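Long-range contacts in molybdopterin biosynthesis Mog protein (Mycobacterium tuberculosis, PDB 2G4R), which probably binds molybdopterin and, as in related MogA proteins, adenylylates it during molybdenum cofactor biosynthesis: residues A[64-69]-A[123-128]; A[94-99]-A[115-120]; A[11-16]-A[45-50]. All coordinates share one frame; numbering follows the deposited sequence.

Contact 1 of 3, residues A[64-69]-A[123-128]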
loop_
_atom_site.group_PDB
_atom_site.type_symbol
_atom_site.label_atom_id
_atom_site.label_comp_id
_atom_site.label_asym_id
_atom_site.label_seq_id
_atom_site.Cartn_x
_atom_site.Cartn_y
_atom_site.Cartn_z
ATOM N N ASP A 64 2.707 20.261 12.620
ATOM C CA ASP A 64 3.793 21.269 12.497
ATOM C C ASP A 64 4.698 20.996 11.273
ATOM O O ASP A 64 5.215 21.951 10.630
ATOM C CB ASP A 64 4.671 21.273 13.759
ATOM C CG ASP A 64 3.889 21.569 15.046
ATOM O OD1 ASP A 64 3.067 22.498 15.065
ATOM O OD2 ASP A 64 4.074 20.829 16.027
ATOM N N VAL A 65 4.923 19.707 10.969
ATOM C CA VAL A 65 5.886 19.353 9.942
ATOM C C VAL A 65 5.518 18.105 9.170
ATOM O O VAL A 65 5.120 17.059 9.742
ATOM C CB VAL A 65 7.353 19.133 10.505
ATOM C CG1 VAL A 65 8.329 19.033 9.355
ATOM C CG2 VAL A 65 7.791 20.233 11.458
ATOM N N ILE A 66 5.644 18.181 7.872
ATOM C CA ILE A 66 5.526 16.975 7.042
ATOM C C ILE A 66 6.821 16.734 6.284
ATOM O O ILE A 66 7.310 17.620 5.552
ATOM C CB ILE A 66 4.333 17.036 6.024
ATOM C CG1 ILE A 66 3.012 17.343 6.701
ATOM C CG2 ILE A 66 4.285 15.767 5.179
ATOM C CD1 ILE A 66 1.995 17.949 5.765
ATOM N N ILE A 67 7.340 15.518 6.434
ATOM C CA ILE A 67 8.539 15.088 5.755
ATOM C C ILE A 67 8.172 14.026 4.739
ATOM O O ILE A 67 7.597 13.000 5.077
ATOM C CB ILE A 67 9.643 14.679 6.734
ATOM C CG1 ILE A 67 10.040 15.908 7.583
ATOM C CG2 ILE A 67 10.891 14.226 5.944
ATOM C CD1 ILE A 67 11.077 15.647 8.699
ATOM N N THR A 68 8.466 14.311 3.474
ATOM C CA THR A 68 8.250 13.344 2.405
ATOM C C THR A 68 9.571 12.788 1.881
ATOM O O THR A 68 10.621 13.486 1.854
ATOM C CB THR A 68 7.431 13.901 1.170
ATOM O OG1 THR A 68 8.263 14.719 0.353
ATOM C CG2 THR A 68 6.168 14.640 1.587
ATOM N N SER A 69 9.504 11.542 1.418
ATOM C CA SER A 69 10.598 10.893 0.764
ATOM C C SER A 69 10.172 10.151 -0.522
ATOM O O SER A 69 9.216 9.348 -0.507
ATOM C CB SER A 69 11.326 9.944 1.729
ATOM O OG SER A 69 12.361 9.201 1.060
ATOM N N THR A 123 1.846 24.582 8.519
ATOM C CA THR A 123 2.585 23.339 8.394
ATOM C C THR A 123 3.793 23.498 7.445
ATOM O O THR A 123 3.683 24.011 6.331
ATOM C CB THR A 123 1.640 22.231 7.822
ATOM O OG1 THR A 123 0.504 22.081 8.683
ATOM C CG2 THR A 123 2.343 20.939 7.685
ATOM N N LEU A 124 4.951 23.072 7.917
ATOM C CA LEU A 124 6.128 23.117 7.119
ATOM C C LEU A 124 6.210 21.765 6.417
ATOM O O LEU A 124 6.065 20.726 7.056
ATOM C CB LEU A 124 7.328 23.376 7.966
ATOM C CG LEU A 124 8.732 23.214 7.370
ATOM C CD1 LEU A 124 9.032 24.293 6.339
ATOM C CD2 LEU A 124 9.718 23.279 8.508
ATOM N N ILE A 125 6.387 21.795 5.119
ATOM C CA ILE A 125 6.530 20.576 4.288
ATOM C C ILE A 125 7.909 20.554 3.640
ATOM O O ILE A 125 8.297 21.520 2.989
ATOM C CB ILE A 125 5.477 20.472 3.147
ATOM C CG1 ILE A 125 4.100 20.804 3.699
ATOM C CG2 ILE A 125 5.606 19.107 2.382
ATOM C CD1 ILE A 125 3.021 20.493 2.837
ATOM N N ILE A 126 8.559 19.410 3.767
ATOM C CA ILE A 126 9.931 19.125 3.276
ATOM C C ILE A 126 9.951 17.918 2.327
ATOM O O ILE A 126 9.619 16.816 2.726
ATOM C CB ILE A 126 10.844 18.815 4.464
ATOM C CG1 ILE A 126 10.708 19.883 5.596
ATOM C CG2 ILE A 126 12.301 18.644 4.004
ATOM C CD1 ILE A 126 11.131 21.309 5.184
ATOM N N ASN A 127 10.313 18.115 1.055
ATOM C CA ASN A 127 10.525 16.973 0.161
ATOM C C ASN A 127 11.998 16.533 0.268
ATOM O O ASN A 127 12.908 17.359 0.145
ATOM C CB ASN A 127 10.244 17.276 -1.318
ATOM C CG ASN A 127 8.770 17.602 -1.657
ATOM O OD1 ASN A 127 7.799 17.186 -0.979
ATOM N ND2 ASN A 127 8.611 18.235 -2.807
ATOM N N LEU A 128 12.206 15.256 0.535
ATOM C CA LEU A 128 13.522 14.619 0.503
ATOM C C LEU A 128 13.585 13.562 -0.596
ATOM O O LEU A 128 12.566 13.003 -0.993
ATOM C CB LEU A 128 13.822 13.927 1.802
ATOM C CG LEU A 128 13.885 14.759 3.068
ATOM C CD1 LEU A 128 14.135 13.917 4.256
ATOM C CD2 LEU A 128 14.932 15.806 2.933
HETATM O O HOH W 1 9.795 13.440 -1.425
#
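L124 O is reached by two donors from the facing strand. I66 N bonds L124 O at 2.7 Å, nearly head-on to its carbonyl, and V65 CA brings its hydrogen to L124 O at 3.2 Å. One step on, I66 O does likewise, taking I126 N in a hydrogen bond and the CA-H of I125 beside it. T68 N to I126 O and L128 N to T68 O carry the parallel ladder to its far end; the latter bends to 150° at the hydrogen. The two strands, only 12° apart in direction, lie mid-way across the mixed sheet of the molybdopterin-binding fold. On one face I66 CD1 touches T123 CG2 at 3.6 Å and lies alongside I125 CD1, while L55, A58 and V59 of helix 49-60 pack against I66. On the other, the I67 and L128 side chains cross obliquely, I67 CG2 3.7 Å from L128 CD1, and L139 of helix 132-143 meets both. T68 OG1, between its backbone N and carbonyl carbon (chi1 77°), is placed on the side of strand 123-128, where one water donates to it at 2.7 Å and to L128 O at 2.8 Å.

Contact 2 of 3, residues A[94-99]-A[115-120]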
loop_
_atom_site.group_PDB
_atom_site.type_symbol
_atom_site.label_atom_id
_atom_site.label_comp_id
_atom_site.label_asym_id
_atom_site.label_seq_id
_atom_site.Cartn_x
_atom_site.Cartn_y
_atom_site.Cartn_z
ATOM N N GLY A 94 15.547 28.377 -0.775
ATOM C CA GLY A 94 16.876 28.163 -0.202
ATOM C C GLY A 94 17.013 26.814 0.506
ATOM O O GLY A 94 18.078 26.198 0.495
ATOM N N LEU A 95 15.933 26.355 1.123
ATOM C CA LEU A 95 15.968 25.114 1.877
ATOM C C LEU A 95 16.039 23.924 0.916
ATOM O O LEU A 95 16.868 23.031 1.132
ATOM C CB LEU A 95 14.718 24.975 2.733
ATOM C CG LEU A 95 14.646 23.777 3.699
ATOM C CD1 LEU A 95 15.943 23.600 4.445
ATOM C CD2 LEU A 95 13.467 23.966 4.685
ATOM N N ALA A 96 15.199 23.926 -0.128
ATOM C CA ALA A 96 15.230 22.901 -1.175
ATOM C C ALA A 96 16.621 22.835 -1.865
ATOM O O ALA A 96 17.170 21.759 -2.006
ATOM C CB ALA A 96 14.141 23.121 -2.197
ATOM N N ASP A 97 17.191 23.994 -2.199
ATOM C CA ASP A 97 18.529 24.099 -2.817
ATOM C C ASP A 97 19.589 23.498 -1.863
ATOM O O ASP A 97 20.373 22.680 -2.268
ATOM C CB ASP A 97 18.863 25.572 -3.171
ATOM C CG ASP A 97 17.938 26.183 -4.287
ATOM O OD1 ASP A 97 17.030 25.506 -4.844
ATOM O OD2 ASP A 97 18.161 27.374 -4.614
ATOM N N ALA A 98 19.556 23.877 -0.588
ATOM C CA ALA A 98 20.554 23.398 0.395
ATOM C C ALA A 98 20.436 21.880 0.549
ATOM O O ALA A 98 21.443 21.221 0.664
ATOM C CB ALA A 98 20.388 24.087 1.749
ATOM N N ILE A 99 19.210 21.358 0.624
ATOM C CA ILE A 99 18.983 19.894 0.628
ATOM C C ILE A 99 19.600 19.213 -0.610
ATOM O O ILE A 99 20.270 18.186 -0.462
ATOM C CB ILE A 99 17.494 19.536 0.805
ATOM C CG1 ILE A 99 17.014 19.914 2.235
ATOM C CG2 ILE A 99 17.229 18.012 0.558
ATOM C CD1 ILE A 99 15.469 19.986 2.363
ATOM N N GLY A 115 12.729 18.252 -5.593
ATOM C CA GLY A 115 12.050 18.486 -4.338
ATOM C C GLY A 115 11.879 19.973 -4.077
ATOM O O GLY A 115 12.717 20.801 -4.461
ATOM N N VAL A 116 10.751 20.275 -3.481
ATOM C CA VAL A 116 10.486 21.573 -2.911
ATOM C C VAL A 116 10.291 21.435 -1.385
ATOM O O VAL A 116 10.191 20.328 -0.827
ATOM C CB VAL A 116 9.264 22.226 -3.584
ATOM C CG1 VAL A 116 9.478 22.372 -5.049
ATOM C CG2 VAL A 116 7.964 21.411 -3.307
ATOM N N CYS A 117 10.315 22.566 -0.730
ATOM C CA CYS A 117 9.923 22.739 0.639
ATOM C C CYS A 117 9.023 23.966 0.634
ATOM O O CYS A 117 9.158 24.823 -0.230
ATOM C CB CYS A 117 11.100 23.036 1.536
ATOM S SG CYS A 117 12.417 21.746 1.624
ATOM N N GLY A 118 8.156 24.088 1.629
ATOM C CA GLY A 118 7.328 25.286 1.767
ATOM C C GLY A 118 6.484 25.263 2.992
ATOM O O GLY A 118 6.627 24.369 3.866
ATOM N N VAL A 119 5.579 26.240 3.056
ATOM C CA VAL A 119 4.576 26.325 4.095
ATOM C C VAL A 119 3.177 26.248 3.468
ATOM O O VAL A 119 2.910 26.783 2.346
ATOM C CB VAL A 119 4.746 27.626 4.964
ATOM C CG1 VAL A 119 3.644 27.739 5.984
ATOM C CG2 VAL A 119 6.110 27.693 5.639
ATOM N N ALA A 120 2.322 25.486 4.151
ATOM C CA ALA A 120 0.882 25.373 3.858
ATOM C C ALA A 120 0.132 25.576 5.175
ATOM O O ALA A 120 0.240 24.752 6.088
ATOM C CB ALA A 120 0.568 24.003 3.290
#
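Helix 94-99 and strand 117-120 run at 147° to one another, nearly antiparallel, with their axes 8.1 Å apart at the closest point, and A96 sits nearest the strand's leading end, its CA 5.2 Å from that of V116. The sulphur of C117 is the common point of the contact. It stands anti to its own carbonyl carbon (chi1 -61°), which directs it toward the helix, between L95 and I99, two residues one turn apart. I99 comes at it end-on with its terminal methyl, CD1 to C117 SG 3.6 Å. L95 instead offers its branch point: CG lies 3.7 Å from C117 SG, with L95 CD2 draped over both the sulphur and C117 CB. Having CG anti to the backbone N (chi1 -175°) swings the L95 branch toward the sheet. This is helix-on-sheet packing on the one strand of the mixed sheet that runs against the others, next to its edge, between 123-128 and the short strand 90-91. I126 of the neighbouring strand touches L95, I99 and C117 alike, so L95, I99 and I126 give the sulphur largely aliphatic neighbours; V141 of helix 132-143 closes on L95 and I99 as well. At the other end of the contact the small side chain of A96 allows close approach, with A96 CB 3.5 Å from G115 O and 4.0 Å from V116 CA. R100, one turn further along the helix, hydrogen-bonds G115 O through NH2, while its NH1 forms a salt bridge with D97, whose OD1 also bonds a Tris molecule probably carried over from the crystallisation liquor.

Contact 3 of 3, residues A[11-16]-A[45-50]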
loop_
_atom_site.group_PDB
_atom_site.type_symbol
_atom_site.label_atom_id
_atom_site.label_comp_id
_atom_site.label_asym_id
_atom_site.label_seq_id
_atom_site.Cartn_x
_atom_site.Cartn_y
_atom_site.Cartn_z
ATOM N N VAL A 11 6.748 8.007 -0.589
ATOM C CA VAL A 11 6.098 7.837 -1.903
ATOM C C VAL A 11 6.770 6.732 -2.713
ATOM O O VAL A 11 7.879 6.886 -3.211
ATOM C CB VAL A 11 6.094 9.163 -2.722
ATOM C CG1 VAL A 11 5.172 9.055 -4.003
ATOM C CG2 VAL A 11 5.687 10.371 -1.816
ATOM N N SER A 12 6.089 5.608 -2.844
ATOM C CA SER A 12 6.571 4.512 -3.645
ATOM C C SER A 12 5.383 3.597 -3.906
ATOM O O SER A 12 4.766 3.048 -2.974
ATOM C CB SER A 12 7.662 3.741 -2.901
ATOM O OG SER A 12 7.945 2.488 -3.538
ATOM N N SER A 13 5.057 3.430 -5.169
ATOM C CA SER A 13 3.897 2.606 -5.518
ATOM C C SER A 13 4.149 1.149 -5.142
ATOM O O SER A 13 3.265 0.499 -4.550
ATOM C CB SER A 13 3.553 2.761 -6.999
ATOM O OG SER A 13 3.120 4.092 -7.278
ATOM N N ARG A 14 5.358 0.646 -5.399
ATOM C CA ARG A 14 5.700 -0.730 -4.960
ATOM C C ARG A 14 5.646 -0.896 -3.465
ATOM O O ARG A 14 5.037 -1.847 -2.956
ATOM C CB ARG A 14 7.093 -1.142 -5.433
ATOM C CG ARG A 14 7.166 -1.328 -6.960
ATOM C CD ARG A 14 8.612 -1.351 -7.456
ATOM N NE ARG A 14 8.700 -1.210 -8.910
ATOM C CZ ARG A 14 9.117 -2.142 -9.785
ATOM N NH1 ARG A 14 9.518 -3.368 -9.413
ATOM N NH2 ARG A 14 9.146 -1.828 -11.081
ATOM N N ALA A 15 6.280 0.025 -2.743
ATOM C CA ALA A 15 6.296 -0.103 -1.258
ATOM C C ALA A 15 4.891 0.030 -0.680
ATOM O O ALA A 15 4.506 -0.693 0.255
ATOM C CB ALA A 15 7.252 0.893 -0.631
ATOM N N ALA A 16 4.091 0.906 -1.274
ATOM C CA ALA A 16 2.736 1.164 -0.775
ATOM C C ALA A 16 1.825 -0.092 -0.950
ATOM O O ALA A 16 0.937 -0.363 -0.140
ATOM C CB ALA A 16 2.147 2.380 -1.507
ATOM N N VAL A 45 2.689 5.657 0.425
ATOM C CA VAL A 45 1.627 5.873 -0.569
ATOM C C VAL A 45 2.204 5.808 -1.990
ATOM O O VAL A 45 3.417 5.967 -2.200
ATOM C CB VAL A 45 0.877 7.248 -0.401
ATOM C CG1 VAL A 45 0.314 7.413 0.967
ATOM C CG2 VAL A 45 1.814 8.461 -0.717
ATOM N N ALA A 46 1.332 5.542 -2.971
ATOM C CA ALA A 46 1.737 5.506 -4.380
ATOM C C ALA A 46 1.996 6.908 -4.915
ATOM O O ALA A 46 1.529 7.916 -4.331
ATOM C CB ALA A 46 0.680 4.804 -5.254
ATOM N N ASP A 47 2.720 6.957 -6.030
ATOM C CA ASP A 47 2.992 8.213 -6.736
ATOM C C ASP A 47 1.649 8.769 -7.207
ATOM O O ASP A 47 0.731 8.028 -7.459
ATOM C CB ASP A 47 3.797 7.980 -8.010
ATOM C CG ASP A 47 5.221 7.569 -7.772
ATOM O OD1 ASP A 47 6.028 8.275 -7.110
ATOM O OD2 ASP A 47 5.585 6.528 -8.355
ATOM N N GLY A 48 1.511 10.070 -7.270
ATOM C CA GLY A 48 0.295 10.646 -7.844
ATOM C C GLY A 48 -0.707 11.139 -6.842
ATOM O O GLY A 48 -0.355 11.702 -5.797
ATOM N N ASN A 49 -1.968 10.951 -7.184
ATOM C CA ASN A 49 -3.041 11.462 -6.367
ATOM C C ASN A 49 -2.911 11.124 -4.883
ATOM O O ASN A 49 -3.224 11.982 -4.044
ATOM C CB ASN A 49 -4.414 11.081 -6.932
ATOM C CG ASN A 49 -4.813 11.912 -8.198
ATOM O OD1 ASN A 49 -4.335 13.030 -8.436
ATOM N ND2 ASN A 49 -5.718 11.342 -8.990
ATOM N N PRO A 50 -2.503 9.882 -4.540
ATOM C CA PRO A 50 -2.329 9.493 -3.114
ATOM C C PRO A 50 -1.376 10.415 -2.351
ATOM O O PRO A 50 -1.554 10.582 -1.134
ATOM C CB PRO A 50 -1.766 8.072 -3.210
ATOM C CG PRO A 50 -2.337 7.586 -4.528
ATOM C CD PRO A 50 -2.249 8.733 -5.433
HETATM O O HOH W 2 8.307 7.366 -6.081
HETATM O O HOH W 3 7.002 4.511 -7.480
HETATM O O HOH W 4 4.057 4.861 -10.005
#
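S12 and V45 are joined by the backbone bond from S12 N to V45 O, 2.8 Å long, and the CA-H of V11 rests on the same oxygen. This is the last parallel link between strands 6-11 and 43-45 before both segments turn into helices. Each start is marked: S12 is the N-cap of helix 13-16, its OG accepting A15 N at 3.1 Å, while G48 precedes helix 49-60 with a backbone shape (phi 101°, psi -144°) that itself calls for glycine. Among side-chain bonds, S13 OG accepts D47 N at 3.2 Å. With OG beside its own backbone N (chi1 -66°), the hydroxyl faces the second segment and also presses on A46 CB.

Van der Waals contact is modest. A16 CB sits over the face of the V45-A46 peptide, 3.5 Å from V45 C, and the V11 and D47 side chains cross at about a right angle, V11 CG1 against D47 OD1. P26 of the second subunit packs on both S13 and A46.

Water supplies the rest. One molecule accepts from S13 N and donates to D47 OD2 at 2.6 Å; another joins S13 OG to D47 OD2, to which it donates at 2.8 Å. The contact lies at the C-terminal ends of the strands, the side on which relatives bind molybdopterin, so a site nearby is plausible. The D47 backbone is thus fixed directly, whereas its carboxylate is tied to the first helical turn through water.

How the contacts relate
Contact 3 closes first along the chain; contact 1 then opens, and contact 2 is nested inside the loop that contact 1 closes. All three belong to one mixed sheet and its covering helices. Contact 1 lies near the centre of the chain, with contact 2 about 9 Å away and contact 3 about 16 Å away, centre to centre. Contacts 2 and 3 fall on opposite sides of the chain's centre, their nearest atoms about 11 Å apart. Strand 123-128 pairs with 117-120, probably through I125 N to G118 O, and S69 O probably bonds V11 N. The central strand pair thus lies between the buried helix-on-strand packing of contact 2 and contact 3, at the strand ends near a second subunit.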